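Local coordinates for protein interleukin-2 receptor subunit beta (Mus musculus, PDB 6DG5) that probably serves as the beta subunit of the cell-surface receptors for interleukin-2 and interleukin-15 and transduces the mitogenic signals of interleukin-2, at residues Cys10-Arg15 against Glu69-Thr74. Sequence-based numbering, arbitrary orientation.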
loop_
_atom_site.group_PDB
_atom_site.type_symbol
_atom_site.label_atom_id
_atom_site.label_comp_id
_atom_site.label_asym_id
_atom_site.label_seq_id
_atom_site.Cartn_x
_atom_site.Cartn_y
_atom_site.Cartn_z
ATOM N N CYS B 10 -10.904 -14.938 17.172
ATOM C CA CYS B 10 -9.860 -15.493 16.326
ATOM C C CYS B 10 -9.085 -14.368 15.657
ATOM O O CYS B 10 -9.638 -13.304 15.362
ATOM C CB CYS B 10 -10.444 -16.426 15.266
ATOM S SG CYS B 10 -11.334 -17.850 15.928
ATOM N N PHE B 11 -7.797 -14.611 15.413
ATOM C CA PHE B 11 -6.915 -13.600 14.848
ATOM C C PHE B 11 -6.056 -14.204 13.750
ATOM O O PHE B 11 -5.590 -15.342 13.862
ATOM C CB PHE B 11 -6.023 -12.973 15.925
ATOM C CG PHE B 11 -6.767 -12.094 16.885
ATOM C CD1 PHE B 11 -7.310 -10.893 16.461
ATOM C CD2 PHE B 11 -6.925 -12.465 18.209
ATOM C CE1 PHE B 11 -7.998 -10.077 17.338
ATOM C CE2 PHE B 11 -7.611 -11.652 19.094
ATOM C CZ PHE B 11 -8.148 -10.456 18.657
ATOM N N TYR B 12 -5.847 -13.426 12.694
ATOM C CA TYR B 12 -5.105 -13.844 11.512
ATOM C C TYR B 12 -3.843 -13.000 11.398
ATOM O O TYR B 12 -3.912 -11.767 11.440
ATOM C CB TYR B 12 -5.985 -13.704 10.264
ATOM C CG TYR B 12 -5.308 -13.974 8.939
ATOM C CD1 TYR B 12 -4.492 -15.084 8.761
ATOM C CD2 TYR B 12 -5.515 -13.132 7.853
ATOM C CE1 TYR B 12 -3.882 -15.335 7.544
ATOM C CE2 TYR B 12 -4.915 -13.378 6.632
ATOM C CZ TYR B 12 -4.096 -14.479 6.485
ATOM O OH TYR B 12 -3.493 -14.724 5.272
ATOM N N ASN B 13 -2.694 -13.663 11.270
ATOM C CA ASN B 13 -1.410 -12.977 11.223
ATOM C C ASN B 13 -1.097 -12.388 9.849
ATOM O O ASN B 13 0.043 -11.969 9.620
ATOM C CB ASN B 13 -0.287 -13.930 11.647
ATOM C CG ASN B 13 0.109 -14.900 10.550
ATOM O OD1 ASN B 13 -0.710 -15.288 9.715
ATOM N ND2 ASN B 13 1.376 -15.302 10.548
ATOM N N SER B 14 -2.083 -12.356 8.949
ATOM C CA SER B 14 -1.999 -11.850 7.580
ATOM C C SER B 14 -1.164 -12.732 6.662
ATOM O O SER B 14 -0.913 -12.349 5.515
ATOM C CB SER B 14 -1.461 -10.414 7.515
ATOM O OG SER B 14 -0.060 -10.392 7.719
ATOM N N ARG B 15 -0.732 -13.907 7.119
ATOM C CA ARG B 15 -0.020 -14.828 6.240
ATOM C C ARG B 15 -0.688 -16.197 6.222
ATOM O O ARG B 15 -1.549 -16.458 5.375
ATOM C CB ARG B 15 1.448 -14.958 6.653
ATOM C CG ARG B 15 2.354 -13.875 6.087
ATOM C CD ARG B 15 1.993 -13.553 4.645
ATOM N NE ARG B 15 3.146 -13.107 3.867
ATOM C CZ ARG B 15 3.064 -12.574 2.652
ATOM N NH1 ARG B 15 1.880 -12.408 2.078
ATOM N NH2 ARG B 15 4.164 -12.201 2.014
ATOM N N GLU B 69 5.713 -17.015 5.286
ATOM C CA GLU B 69 5.286 -15.865 4.504
ATOM C C GLU B 69 4.332 -16.240 3.377
ATOM O O GLU B 69 4.141 -15.445 2.450
ATOM C CB GLU B 69 6.503 -15.134 3.931
ATOM C CG GLU B 69 7.483 -14.613 4.976
ATOM C CD GLU B 69 6.998 -13.352 5.664
ATOM O OE1 GLU B 69 7.601 -12.961 6.688
ATOM O OE2 GLU B 69 6.020 -12.749 5.177
ATOM N N SER B 70 3.730 -17.427 3.432
ATOM C CA SER B 70 2.802 -17.848 2.392
ATOM C C SER B 70 1.451 -17.172 2.594
ATOM O O SER B 70 0.934 -17.115 3.714
ATOM C CB SER B 70 2.644 -19.366 2.391
ATOM O OG SER B 70 1.747 -19.779 3.405
ATOM N N GLN B 71 0.880 -16.659 1.505
ATOM C CA GLN B 71 -0.396 -15.944 1.557
ATOM C C GLN B 71 -1.518 -16.963 1.410
ATOM O O GLN B 71 -1.975 -17.267 0.307
ATOM C CB GLN B 71 -0.464 -14.873 0.476
ATOM C CG GLN B 71 -1.625 -13.904 0.648
ATOM C CD GLN B 71 -1.511 -13.095 1.921
ATOM O OE1 GLN B 71 -0.454 -12.549 2.230
ATOM N NE2 GLN B 71 -2.599 -13.028 2.679
ATOM N N SER B 72 -1.986 -17.484 2.545
ATOM C CA SER B 72 -2.975 -18.554 2.514
ATOM C C SER B 72 -4.398 -18.031 2.358
ATOM O O SER B 72 -5.268 -18.763 1.876
ATOM C CB SER B 72 -2.870 -19.404 3.781
ATOM O OG SER B 72 -3.231 -18.652 4.926
ATOM N N LEU B 73 -4.657 -16.789 2.754
ATOM C CA LEU B 73 -5.993 -16.215 2.693
ATOM C C LEU B 73 -5.949 -14.863 1.995
ATOM O O LEU B 73 -4.900 -14.221 1.900
ATOM C CB LEU B 73 -6.597 -16.056 4.093
ATOM C CG LEU B 73 -6.834 -17.336 4.891
ATOM C CD1 LEU B 73 -7.175 -16.999 6.333
ATOM C CD2 LEU B 73 -7.943 -18.160 4.258
ATOM N N THR B 74 -7.111 -14.432 1.517
ATOM C CA THR B 74 -7.262 -13.170 0.805
ATOM C C THR B 74 -8.306 -12.300 1.496
ATOM O O THR B 74 -8.882 -12.666 2.524
ATOM C CB THR B 74 -7.647 -13.402 -0.658
ATOM O OG1 THR B 74 -8.738 -14.329 -0.729
ATOM C CG2 THR B 74 -6.471 -13.950 -1.428
#
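Tyr-12 has CG anti to the backbone N (chi1 174°), and its ring ends against Leu-73; Arg-15 bends at chi2 (-40°), which brings CD near Glu-69 O, and its guanidinium lies between Glu-69 and Gln-71. One methyl of Leu-73, CD1, sits over a face of the Tyr-12 ring in a CH-pi contact, 4.0 Å from the ring centroid, and the backbone N of Ser-14 covers the opposite face. At the rim, Tyr-12 OH donates to the carbonyl O of Arg-15. That same oxygen takes two bonds from Ser-72: OG arrives in the carbonyl plane on a lone pair at 2.8 Å from Arg-15 O, while the backbone N of Ser-72, 3.0 Å from it, comes from above the plane. Three donors thus grip one buried carbonyl. The setting is the N-terminal domain of a type I cytokine receptor, where the turn after edge strand 8-12, an Asx turn with Asn-13 OD1 accepting from Arg-15 N, meets the loop joining strands 57-63 and 79-86. Farther out, Arg-15 NE makes a salt bridge to the anti side of Glu-69 OE2 at 3.2 Å, the guanidinium and carboxylate planes 77° apart; Glu-69 OE1 accepts from Gln-131 N. Gln-71 is steadied by its own loop, NE2 donating almost straight to Leu-73 O at 2.7 Å, and its OE1 lies at the guanidinium edge and also bonds Ser-133 OG.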